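Local coordinates for protein packaging enzyme P4 (Pseudomonas phage phi13, PDB 4BLP) that probably hydrolyses NTP as a hexameric, RecA-like packaging motor that drives viral RNA into the phage procapsid, at residues G147-V152 and L252-I257; G57-L62 and N116-A121; D80-L85 and A200-T205. All coordinates share one frame; numbering follows the deposited sequence. Where two conformers were deposited one is given.

Contact 1. Residues G147-V152 and L252-I257; sequences GLHVVV and LLVAAI
Strands 147-152 and 252-257 run parallel in exact one-to-one register, from Gly147 beside Leu252 to Val152 beside Ile257, with their axes 4.5 Å apart and turned 26° against each other. Five backbone hydrogen bonds form the ladder. The longest, Leu253 N to Gly147 O at 3.1 Å, meets its acceptor in the carbonyl plane; His149 N to Leu253 O, at 2.8 Å, lies almost along the C=O axis, whereas Val151 N approaches Ala255 O from above the carbonyl plane. CA-H...O contacts fill the gaps, such as Val150 CA to Ala255 O at 3.2 Å.

Leu148, Val150, Val152, Leu253, Ala255 and Ile257 share one face of the sheet. There Leu148, its CG anti to the backbone N (chi1 175°), leans CD1 toward the neighbouring strand, 4.1 Å from both Leu253 CB and Ala255 CB. Ile257 and Val152 stand side by side, pointing the same way, their CG2 methyls 3.8 Å apart. Leu253 packs on Leu197, Ala200 and Ala204 of helix 193-205. On the other face, Val151 CG2 meets Val254 CG1 obliquely at 4.0 Å, and Leu163 of helix 159-164 covers both. His149, also anti at chi1, carries its ring off this face, where ND1 is hydrogen-bonded to His144 NE2 and NE2 to Thr281 OG1.

These are central strands of a RecA-like P-loop NTPase sheet. The chain after Val152 has the sequence pattern of a Walker A loop, consistent with a nucleotide site at the C-terminal end of strand 147-152. Every contacting residue is buried, so straight backbone bonds satisfy the polar groups between the strands while aliphatic side chains pack both faces, with His149 the polar exception, both its ring nitrogens satisfied.

Contact 2. Residues G57-L62 and N116-A121; sequences GGMTAL and NNVLRA
Asn117 O is gripped by two donors from the same residue: Arg120 N, 3.1 Å away, which closes a type I beta turn from Asn117 to Arg120, and Arg120 NH1, at 3.0 Å. The second bond arrives well above the carbonyl plane, with an N-H...O angle of 147°, while Asn117 O itself stays near the guanidinium plane. Arg120 gets there by placing CG between the backbone N and the carbonyl carbon (chi1 66°), then running extended to NE and folding back over the turn. Its NH2 is bound by Gln115 OE1 and its NE by Val39 O of the second subunit, so several acceptors fix the rotation of the group.

Across the contact, Met59 bends at chi2 and chi3 and lays its thioether over one guanidinium face. CE sits 4.0 Å above the plane, over its centre, and CG comes within 3.5 Å of Arg120 NH2. Met59 SD also touches Val118 CG2 at 3.9 Å, and CE ends against Ala121 CB at 4.1 Å. No hydrogen bond links Met59 to the turn.

Val39 of the second subunit packs on both Met59 and Ala121, making this a loop-to-beta-turn contact at a subunit interface of the six-chain assembly.

Contact 3. Residues D80-L85 and A200-T205; sequences DALSTL and ALLLAT
Leu82 and Leu202 bring their CA atoms nearest, 6.4 Å from each other, between segments 80-85 and 200-205 of helices 79-91 and 193-205; the segments cross at -50° with axes 9.5 Å apart. The tight part of the contact gathers round the methyls of these two leucines. Leu82 keeps CG anti to the backbone N (chi1 174°), which sends CD1 across to the partner helix, 3.9 Å from Leu201 CB and 3.8 Å from Leu202 CD2. Leu202, with CG anti to the carbonyl carbon, answers by pushing that same CD2 against helix 79-91, where it meets Leu85 CB at 3.6 Å. Each helix thus inserts a leucine branch beside the other's backbone, and no hydrogen bond crosses between the segments.

Helix 193-205 belongs to the P-loop NTPase fold: Ala200 and Leu203 pack on strand 170-173 of its central sheet, while helix 79-91 follows strands 65-70 and 73-78 of the small antiparallel sheet, whose third strand, 110-111, comes later in the chain. The crossing therefore joins that region to the outside of the sheet-packing helix, and Trp98 of helix 95-101 covers both Leu85 and Leu202.

The margin of the contact is Thr205, partly exposed, which meets Leu82 only tip to tip, OG1 lying 3.9 Å from CD2. The hydroxyl is turned back along its own helix and gives its proton to Leu201 O, 2.7 Å away. That carbonyl also accepts from Thr205 N. On the solvent side of helix 79-91 stand Asp80, Ser83 and Thr84, with Thr84 OG1 likewise donating to the carbonyl four residues earlier, Asp80 O.

Overall arrangement
From the N terminus, the chain first passes residues 57-62, then strands 65-70 and 73-78, helix 79-91 and strand 110-111, and contact 2 closes this loop when 116-121 is reached. Contact 3 opens inside that loop, at 80-85, and closes at 200-205, so the two cross. Contact 1 opens at 147-152, after contact 2 has closed, and ends at 252-257, crossing contact 3 in turn. Contacts 1 and 3 touch through Leu253, whose CD2 is 3.7 Å from Ala204 CB, coupling the central sheet to the helix pair. Contact 2 lies apart, its centre 29 Å from that of contact 1, in the N-terminal region against the second subunit.

Contact 1. Residues G147-V152 and L252-I257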
ATOM      1  N   GLY D 147       4.466 -35.237  -6.013  1.00  9.10           N
ATOM      2  CA  GLY D 147       4.665 -33.800  -5.840  1.00  8.91           C
ATOM      3  C   GLY D 147       4.377 -33.090  -7.143  1.00 11.41           C
ATOM      4  O   GLY D 147       3.543 -33.525  -7.937  1.00 11.44           O
ATOM      5  N   LEU D 148       5.094 -31.989  -7.362  1.00  8.38           N
ATOM      6  CA  LEU D 148       4.974 -31.164  -8.544  1.00  7.98           C
ATOM      7  C   LEU D 148       6.295 -31.144  -9.248  1.00 10.93           C
ATOM      8  O   LEU D 148       7.329 -30.979  -8.585  1.00 10.60           O
ATOM      9  CB  LEU D 148       4.574 -29.741  -8.069  1.00  8.25           C
ATOM     10  CG  LEU D 148       4.502 -28.633  -9.115  1.00 12.98           C
ATOM     11  CD1 LEU D 148       3.396 -28.939 -10.188  1.00 12.71           C
ATOM     12  CD2 LEU D 148       4.210 -27.272  -8.434  1.00  9.94           C
ATOM     13  N   HIS D 149       6.274 -31.304 -10.584  1.00  8.74           N
ATOM     14  CA  HIS D 149       7.475 -31.185 -11.427  1.00  8.59           C
ATOM     15  C   HIS D 149       7.270 -29.949 -12.276  1.00 12.57           C
ATOM     16  O   HIS D 149       6.298 -29.896 -13.020  1.00 11.42           O
ATOM     17  CB  HIS D 149       7.681 -32.425 -12.327  1.00  9.09           C
ATOM     18  CG  HIS D 149       8.973 -32.377 -13.085  1.00 11.40           C
ATOM     19  ND1 HIS D 149      10.048 -33.162 -12.711  1.00 12.95           N
ATOM     20  CD2 HIS D 149       9.340 -31.600 -14.137  1.00 13.06           C
ATOM     21  CE1 HIS D 149      11.021 -32.873 -13.569  1.00 12.62           C
ATOM     22  NE2 HIS D 149      10.652 -31.931 -14.436  1.00 12.09           N
ATOM     23  N   VAL D 150       8.138 -28.962 -12.186  1.00  8.58           N
ATOM     24  CA  VAL D 150       7.913 -27.775 -13.010  1.00  8.92           C
ATOM     25  C   VAL D 150       8.892 -27.744 -14.175  1.00 13.90           C
ATOM     26  O   VAL D 150      10.060 -28.135 -14.033  1.00 14.07           O
ATOM     27  CB  VAL D 150       7.965 -26.453 -12.194  1.00 15.17           C
ATOM     28  CG1 VAL D 150       6.859 -26.431 -11.133  1.00 14.83           C
ATOM     29  CG2 VAL D 150       9.329 -26.261 -11.557  1.00 15.93           C
ATOM     30  N   VAL D 151       8.424 -27.249 -15.315  1.00 11.31           N
ATOM     31  CA  VAL D 151       9.222 -27.090 -16.527  1.00 11.52           C
ATOM     32  C   VAL D 151       9.373 -25.603 -16.701  1.00 12.77           C
ATOM     33  O   VAL D 151       8.386 -24.919 -16.913  1.00 11.12           O
ATOM     34  CB  VAL D 151       8.542 -27.787 -17.743  1.00 13.93           C
ATOM     35  CG1 VAL D 151       9.345 -27.547 -19.045  1.00 15.54           C
ATOM     36  CG2 VAL D 151       8.374 -29.285 -17.455  1.00 14.80           C
ATOM     37  N   VAL D 152      10.631 -25.097 -16.614  1.00 11.65           N
ATOM     38  CA  VAL D 152      10.907 -23.676 -16.557  1.00 12.37           C
ATOM     39  C   VAL D 152      11.655 -23.185 -17.776  1.00 14.70           C
ATOM     40  O   VAL D 152      12.506 -23.874 -18.306  1.00 14.00           O
ATOM     41  CB  VAL D 152      11.739 -23.364 -15.260  1.00 18.87           C
ATOM     42  CG1 VAL D 152      11.867 -21.877 -15.021  1.00 20.29           C
ATOM     43  CG2 VAL D 152      11.102 -24.008 -14.023  1.00 18.95           C
ATOM     44  N   LEU D 252       1.556 -37.092  -9.125  1.00  9.65           N
ATOM     45  CA  LEU D 252       2.571 -36.217  -9.701  1.00 10.68           C
ATOM     46  C   LEU D 252       1.907 -35.326 -10.738  1.00 11.89           C
ATOM     47  O   LEU D 252       1.238 -35.843 -11.652  1.00 11.27           O
ATOM     48  CB  LEU D 252       3.727 -37.019 -10.341  1.00 11.79           C
ATOM     49  CG  LEU D 252       4.749 -36.165 -11.107  1.00 15.41           C
ATOM     50  CD1 LEU D 252       5.566 -35.297 -10.138  1.00 14.97           C
ATOM     51  CD2 LEU D 252       5.744 -37.078 -11.856  1.00 16.83           C
ATOM     52  N   LEU D 253       2.056 -34.011 -10.592  1.00  8.81           N
ATOM     53  CA  LEU D 253       1.588 -33.044 -11.580  1.00  8.95           C
ATOM     54  C   LEU D 253       2.809 -32.443 -12.243  1.00 12.55           C
ATOM     55  O   LEU D 253       3.836 -32.271 -11.583  1.00 12.16           O
ATOM     56  CB  LEU D 253       0.728 -31.896 -10.968  1.00  9.18           C
ATOM     57  CG  LEU D 253      -0.589 -32.326 -10.327  1.00 11.66           C
ATOM     58  CD1 LEU D 253      -1.398 -31.109  -9.858  1.00 10.52           C
ATOM     59  CD2 LEU D 253      -1.396 -33.210 -11.250  1.00 15.94           C
ATOM     60  N   VAL D 254       2.697 -32.128 -13.534  1.00 10.63           N
ATOM     61  CA  VAL D 254       3.777 -31.503 -14.302  1.00  8.86           C
ATOM     62  C   VAL D 254       3.244 -30.154 -14.752  1.00 11.08           C
ATOM     63  O   VAL D 254       2.112 -30.102 -15.240  1.00  9.87           O
ATOM     64  CB  VAL D 254       4.249 -32.363 -15.489  1.00 11.50           C
ATOM     65  CG1 VAL D 254       5.375 -31.642 -16.255  1.00 11.49           C
ATOM     66  CG2 VAL D 254       4.720 -33.744 -14.992  1.00 11.61           C
ATOM     67  N   ALA D 255       3.986 -29.063 -14.545  1.00  9.06           N
ATOM     68  CA  ALA D 255       3.457 -27.766 -14.986  1.00  9.65           C
ATOM     69  C   ALA D 255       4.527 -26.907 -15.620  1.00 14.00           C
ATOM     70  O   ALA D 255       5.632 -26.858 -15.090  1.00 12.77           O
ATOM     71  CB  ALA D 255       2.867 -27.030 -13.794  1.00  9.99           C
ATOM     72  N   ALA D 256       4.182 -26.196 -16.716  1.00 10.34           N
ATOM     73  CA  ALA D 256       5.084 -25.214 -17.334  1.00 11.25           C
ATOM     74  C   ALA D 256       5.011 -23.909 -16.546  1.00 14.01           C
ATOM     75  O   ALA D 256       3.916 -23.475 -16.152  1.00 10.26           O
ATOM     76  CB  ALA D 256       4.694 -24.966 -18.797  1.00 11.96           C
ATOM     77  N   ILE D 257       6.155 -23.261 -16.327  1.00  9.30           N
ATOM     78  CA  ILE D 257       6.139 -21.978 -15.653  1.00 10.52           C
ATOM     79  C   ILE D 257       7.256 -21.084 -16.175  1.00 14.94           C
ATOM     80  O   ILE D 257       8.347 -21.569 -16.482  1.00 12.67           O
ATOM     81  CB  ILE D 257       6.216 -22.179 -14.100  1.00 15.08           C
ATOM     82  CG1 ILE D 257       5.842 -20.906 -13.340  1.00 15.24           C
ATOM     83  CG2 ILE D 257       7.589 -22.743 -13.640  1.00 17.82           C
ATOM     84  CD1 ILE D 257       5.581 -21.178 -11.813  1.00 18.11           C
TER

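Contact 2. Residues G57-L62 and N116-A121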
ATOM      1  N   GLY D  57     -18.858 -23.242   4.798  1.00 11.25           N
ATOM      2  CA  GLY D  57     -18.643 -21.850   5.206  1.00 11.59           C
ATOM      3  C   GLY D  57     -18.113 -21.625   6.612  1.00 12.59           C
ATOM      4  O   GLY D  57     -18.025 -20.485   7.058  1.00 11.71           O
ATOM      5  N   GLY D  58     -17.759 -22.702   7.321  1.00 10.28           N
ATOM      6  CA  GLY D  58     -17.197 -22.587   8.672  1.00 11.40           C
ATOM      7  C   GLY D  58     -15.709 -22.828   8.749  1.00 13.40           C
ATOM      8  O   GLY D  58     -14.996 -22.762   7.730  1.00 11.05           O
ATOM      9  N   MET D  59     -15.211 -23.109   9.978  1.00 12.50           N
ATOM     10  CA  MET D  59     -13.763 -23.302  10.207  1.00 11.16           C
ATOM     11  C   MET D  59     -13.384 -24.721  10.542  1.00 14.14           C
ATOM     12  O   MET D  59     -12.191 -25.014  10.663  1.00 14.04           O
ATOM     13  CB  MET D  59     -13.293 -22.464  11.442  1.00 13.64           C
ATOM     14  CG  MET D  59     -13.228 -20.984  11.241  1.00 15.86           C
ATOM     15  SD  MET D  59     -11.784 -20.562  10.273  1.00 16.40           S
ATOM     16  CE  MET D  59     -10.484 -20.559  11.475  1.00 12.51           C
ATOM     17  N   THR D  60     -14.360 -25.583  10.789  1.00 13.47           N
ATOM     18  CA  THR D  60     -14.049 -26.926  11.272  1.00 14.70           C
ATOM     19  C   THR D  60     -13.730 -27.868  10.128  1.00 20.51           C
ATOM     20  O   THR D  60     -14.629 -28.306   9.432  1.00 25.56           O
ATOM     21  CB  THR D  60     -15.219 -27.443  12.110  1.00 25.08           C
ATOM     22  OG1 THR D  60     -15.522 -26.433  13.079  1.00 20.52           O
ATOM     23  CG2 THR D  60     -14.905 -28.780  12.820  1.00 26.33           C
ATOM     24  N   ALA D  61     -12.471 -28.232   9.975  1.00 14.63           N
ATOM     25  CA  ALA D  61     -12.117 -29.147   8.885  1.00 13.46           C
ATOM     26  C   ALA D  61     -12.661 -30.541   9.159  1.00 18.70           C
ATOM     27  O   ALA D  61     -12.522 -31.070  10.284  1.00 16.32           O
ATOM     28  CB  ALA D  61     -10.612 -29.213   8.716  1.00 13.83           C
ATOM     29  N   LEU D  62     -13.361 -31.107   8.165  1.00 13.96           N
ATOM     30  CA  LEU D  62     -13.764 -32.498   8.260  1.00 14.90           C
ATOM     31  C   LEU D  62     -12.508 -33.338   8.135  1.00 15.97           C
ATOM     32  O   LEU D  62     -11.506 -32.838   7.603  1.00 14.65           O
ATOM     33  CB  LEU D  62     -14.732 -32.827   7.088  1.00 14.76           C
ATOM     34  CG  LEU D  62     -16.090 -32.144   7.086  1.00 20.97           C
ATOM     35  CD1 LEU D  62     -16.757 -32.229   5.665  1.00 22.40           C
ATOM     36  CD2 LEU D  62     -16.989 -32.731   8.153  1.00 21.86           C
ATOM     37  N   ASN D 116     -15.378 -16.207   6.513  1.00  9.25           N
ATOM     38  CA  ASN D 116     -14.626 -14.936   6.576  1.00  8.46           C
ATOM     39  C   ASN D 116     -13.293 -15.134   7.329  1.00 12.92           C
ATOM     40  O   ASN D 116     -13.273 -15.819   8.361  1.00 10.43           O
ATOM     41  CB  ASN D 116     -15.469 -13.881   7.317  1.00 11.88           C
ATOM     42  CG  ASN D 116     -14.811 -12.534   7.400  1.00 24.61           C
ATOM     43  OD1 ASN D 116     -14.443 -11.943   6.385  1.00 17.46           O
ATOM     44  ND2 ASN D 116     -14.578 -12.072   8.616  1.00 17.89           N
ATOM     45  N   ASN D 117     -12.162 -14.551   6.800  1.00 10.37           N
ATOM     46  CA  ASN D 117     -10.861 -14.641   7.511  0.58  9.62           C
ATOM     47  C   ASN D 117     -10.545 -16.078   7.908  1.00 10.67           C
ATOM     48  O   ASN D 117     -10.106 -16.355   9.039  1.00 10.26           O
ATOM     49  CB  ASN D 117     -10.927 -13.783   8.780  0.58 12.04           C
ATOM     50  CG  ASN D 117     -10.992 -12.315   8.496  0.58 23.59           C
ATOM     51  OD1 ASN D 117     -10.623 -11.869   7.409  0.58 13.82           O
ATOM     52  ND2 ASN D 117     -11.409 -11.544   9.492  0.58 19.50           N
ATOM     53  N   VAL D 118     -10.748 -17.015   6.975  1.00  8.33           N
ATOM     54  CA  VAL D 118     -10.587 -18.446   7.251  1.00  7.73           C
ATOM     55  C   VAL D 118      -9.146 -18.846   7.659  1.00  9.91           C
ATOM     56  O   VAL D 118      -8.985 -19.832   8.368  1.00 11.12           O
ATOM     57  CB  VAL D 118     -11.089 -19.274   6.040  1.00 10.27           C
ATOM     58  CG1 VAL D 118     -10.140 -19.144   4.841  1.00  9.93           C
ATOM     59  CG2 VAL D 118     -11.305 -20.738   6.428  1.00  9.40           C
ATOM     60  N   LEU D 119      -8.128 -18.101   7.233  1.00  7.71           N
ATOM     61  CA  LEU D 119      -6.757 -18.493   7.605  1.00  7.83           C
ATOM     62  C   LEU D 119      -6.278 -17.930   8.965  1.00 10.70           C
ATOM     63  O   LEU D 119      -5.106 -18.131   9.339  1.00 10.68           O
ATOM     64  CB  LEU D 119      -5.776 -17.985   6.508  1.00  6.92           C
ATOM     65  CG  LEU D 119      -5.975 -18.643   5.124  1.00  8.73           C
ATOM     66  CD1 LEU D 119      -5.062 -17.971   4.078  1.00 11.57           C
ATOM     67  CD2 LEU D 119      -5.672 -20.149   5.184  1.00 10.86           C
ATOM     68  N   ARG D 120      -7.171 -17.266   9.714  1.00  9.40           N
ATOM     69  CA  ARG D 120      -6.793 -16.539  10.942  1.00 10.75           C
ATOM     70  C   ARG D 120      -6.153 -17.415  12.048  1.00 11.31           C
ATOM     71  O   ARG D 120      -5.407 -16.887  12.891  1.00 11.81           O
ATOM     72  CB  ARG D 120      -8.023 -15.812  11.519  1.00 10.85           C
ATOM     73  CG  ARG D 120      -9.127 -16.777  12.014  1.00 11.80           C
ATOM     74  CD  ARG D 120     -10.294 -15.925  12.498  1.00 12.06           C
ATOM     75  NE  ARG D 120     -11.422 -16.708  12.988  1.00  8.60           N
ATOM     76  CZ  ARG D 120     -12.412 -17.127  12.200  1.00 14.07           C
ATOM     77  NH1 ARG D 120     -12.378 -16.884  10.890  1.00 12.03           N
ATOM     78  NH2 ARG D 120     -13.450 -17.773  12.716  1.00 11.70           N
ATOM     79  N   ALA D 121      -6.450 -18.721  12.072  1.00  9.48           N
ATOM     80  CA  ALA D 121      -5.919 -19.581  13.143  1.00 11.07           C
ATOM     81  C   ALA D 121      -4.657 -20.327  12.684  1.00 12.48           C
ATOM     82  O   ALA D 121      -4.078 -21.060  13.473  1.00 10.97           O
ATOM     83  CB  ALA D 121      -6.973 -20.595  13.565  1.00 12.44           C
TER

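Contact 3. Residues D80-L85 and A200-T205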
ATOM      1  N   ASP D  80     -12.311 -37.064  -0.121  1.00 10.57           N
ATOM      2  CA  ASP D  80     -13.400 -37.984  -0.424  1.00 11.74           C
ATOM      3  C   ASP D  80     -14.068 -37.602  -1.758  1.00 15.42           C
ATOM      4  O   ASP D  80     -14.413 -38.499  -2.561  1.00 13.51           O
ATOM      5  CB  ASP D  80     -14.427 -38.020   0.711  1.00 12.81           C
ATOM      6  CG  ASP D  80     -13.925 -38.723   1.953  1.00 14.35           C
ATOM      7  OD1 ASP D  80     -12.797 -39.276   1.907  1.00 13.64           O
ATOM      8  OD2 ASP D  80     -14.640 -38.698   2.964  1.00 16.19           O
ATOM      9  N   ALA D  81     -14.268 -36.290  -1.987  1.00 11.07           N
ATOM     10  CA  ALA D  81     -14.795 -35.841  -3.292  1.00  9.88           C
ATOM     11  C   ALA D  81     -13.789 -36.249  -4.381  1.00 12.25           C
ATOM     12  O   ALA D  81     -14.182 -36.766  -5.430  1.00 11.98           O
ATOM     13  CB  ALA D  81     -15.015 -34.328  -3.291  1.00 10.84           C
ATOM     14  N   LEU D  82     -12.473 -36.095  -4.087  1.00  9.30           N
ATOM     15  CA  LEU D  82     -11.452 -36.467  -5.050  1.00  9.73           C
ATOM     16  C   LEU D  82     -11.472 -37.961  -5.359  1.00 13.35           C
ATOM     17  O   LEU D  82     -11.421 -38.332  -6.534  1.00 12.44           O
ATOM     18  CB  LEU D  82     -10.053 -36.061  -4.539  1.00  9.70           C
ATOM     19  CG  LEU D  82      -8.890 -36.535  -5.409  1.00 12.91           C
ATOM     20  CD1 LEU D  82      -8.956 -35.897  -6.850  1.00 12.81           C
ATOM     21  CD2 LEU D  82      -7.526 -36.223  -4.713  1.00 14.32           C
ATOM     22  N   SER D  83     -11.440 -38.814  -4.319  1.00 11.52           N
ATOM     23  CA  SER D  83     -11.370 -40.257  -4.568  1.00 12.03           C
ATOM     24  C   SER D  83     -12.638 -40.748  -5.250  1.00 14.22           C
ATOM     25  O   SER D  83     -12.534 -41.544  -6.194  1.00 15.87           O
ATOM     26  CB  SER D  83     -11.095 -41.022  -3.265  1.00 15.86           C
ATOM     27  OG  SER D  83     -12.186 -40.827  -2.389  1.00 22.65           O
ATOM     28  N   THR D  84     -13.821 -40.257  -4.834  1.00 13.25           N
ATOM     29  CA  THR D  84     -15.100 -40.683  -5.425  1.00 14.45           C
ATOM     30  C   THR D  84     -15.164 -40.307  -6.923  1.00 14.19           C
ATOM     31  O   THR D  84     -15.520 -41.138  -7.772  1.00 14.00           O
ATOM     32  CB  THR D  84     -16.296 -40.017  -4.665  1.00 20.58           C
ATOM     33  OG1 THR D  84     -16.314 -40.556  -3.358  1.00 27.07           O
ATOM     34  CG2 THR D  84     -17.674 -40.343  -5.333  1.00 23.40           C
ATOM     35  N   LEU D  85     -14.895 -39.045  -7.225  1.00 11.49           N
ATOM     36  CA  LEU D  85     -14.981 -38.570  -8.605  1.00 11.81           C
ATOM     37  C   LEU D  85     -13.850 -39.139  -9.461  1.00 14.59           C
ATOM     38  O   LEU D  85     -14.071 -39.442 -10.623  1.00 13.40           O
ATOM     39  CB  LEU D  85     -14.998 -37.026  -8.637  1.00 10.89           C
ATOM     40  CG  LEU D  85     -16.298 -36.379  -8.065  1.00 16.83           C
ATOM     41  CD1 LEU D  85     -16.197 -34.838  -8.135  1.00 17.67           C
ATOM     42  CD2 LEU D  85     -17.476 -36.735  -8.940  1.00 22.33           C
ATOM     43  N   ALA D 200      -6.618 -31.310 -12.572  1.00  8.39           N
ATOM     44  CA  ALA D 200      -5.278 -31.931 -12.510  1.00  8.44           C
ATOM     45  C   ALA D 200      -5.243 -33.089 -11.525  1.00  9.84           C
ATOM     46  O   ALA D 200      -4.733 -34.176 -11.862  1.00  9.29           O
ATOM     47  CB  ALA D 200      -4.229 -30.877 -12.123  1.00  8.17           C
ATOM     48  N   LEU D 201      -5.739 -32.865 -10.297  1.00  9.07           N
ATOM     49  CA  LEU D 201      -5.727 -33.928  -9.268  1.00  8.90           C
ATOM     50  C   LEU D 201      -6.601 -35.107  -9.687  1.00 10.85           C
ATOM     51  O   LEU D 201      -6.233 -36.256  -9.438  1.00 10.32           O
ATOM     52  CB  LEU D 201      -6.200 -33.378  -7.914  1.00  8.50           C
ATOM     53  CG  LEU D 201      -5.222 -32.326  -7.317  1.00  9.37           C
ATOM     54  CD1 LEU D 201      -5.798 -31.752  -6.009  1.00  9.93           C
ATOM     55  CD2 LEU D 201      -3.822 -33.003  -7.050  1.00  9.80           C
ATOM     56  N   LEU D 202      -7.763 -34.837 -10.307  1.00  9.46           N
ATOM     57  CA  LEU D 202      -8.635 -35.937 -10.767  1.00  8.73           C
ATOM     58  C   LEU D 202      -7.949 -36.789 -11.837  1.00 11.30           C
ATOM     59  O   LEU D 202      -7.938 -38.030 -11.737  1.00 11.61           O
ATOM     60  CB  LEU D 202      -9.969 -35.373 -11.290  1.00  8.51           C
ATOM     61  CG  LEU D 202     -10.946 -34.948 -10.185  1.00  9.33           C
ATOM     62  CD1 LEU D 202     -12.018 -33.944 -10.771  1.00  9.99           C
ATOM     63  CD2 LEU D 202     -11.633 -36.169  -9.603  1.00  9.24           C
ATOM     64  N   LEU D 203      -7.369 -36.149 -12.841  1.00  9.77           N
ATOM     65  CA  LEU D 203      -6.668 -36.853 -13.912  1.00  9.48           C
ATOM     66  C   LEU D 203      -5.465 -37.634 -13.378  1.00 11.60           C
ATOM     67  O   LEU D 203      -5.301 -38.785 -13.720  1.00 11.72           O
ATOM     68  CB  LEU D 203      -6.199 -35.851 -14.965  1.00  9.11           C
ATOM     69  CG  LEU D 203      -7.323 -35.317 -15.864  1.00 10.59           C
ATOM     70  CD1 LEU D 203      -6.859 -34.077 -16.552  1.00 11.51           C
ATOM     71  CD2 LEU D 203      -7.814 -36.410 -16.895  1.00 12.45           C
ATOM     72  N   ALA D 204      -4.648 -37.026 -12.510  1.00  9.66           N
ATOM     73  CA  ALA D 204      -3.472 -37.723 -11.965  1.00 10.10           C
ATOM     74  C   ALA D 204      -3.900 -38.908 -11.087  1.00 12.74           C
ATOM     75  O   ALA D 204      -3.297 -39.996 -11.158  1.00 12.80           O
ATOM     76  CB  ALA D 204      -2.613 -36.734 -11.177  1.00 10.66           C
ATOM     77  N   THR D 205      -4.968 -38.730 -10.287  1.00 10.11           N
ATOM     78  CA  THR D 205      -5.481 -39.810  -9.422  1.00  9.84           C
ATOM     79  C   THR D 205      -5.990 -40.962 -10.304  1.00 15.59           C
ATOM     80  O   THR D 205      -5.853 -42.150  -9.918  1.00 13.84           O
ATOM     81  CB  THR D 205      -6.562 -39.259  -8.466  1.00 12.35           C
ATOM     82  OG1 THR D 205      -5.937 -38.268  -7.622  1.00 12.21           O
ATOM     83  CG2 THR D 205      -7.181 -40.340  -7.551  1.00  9.97           C
TER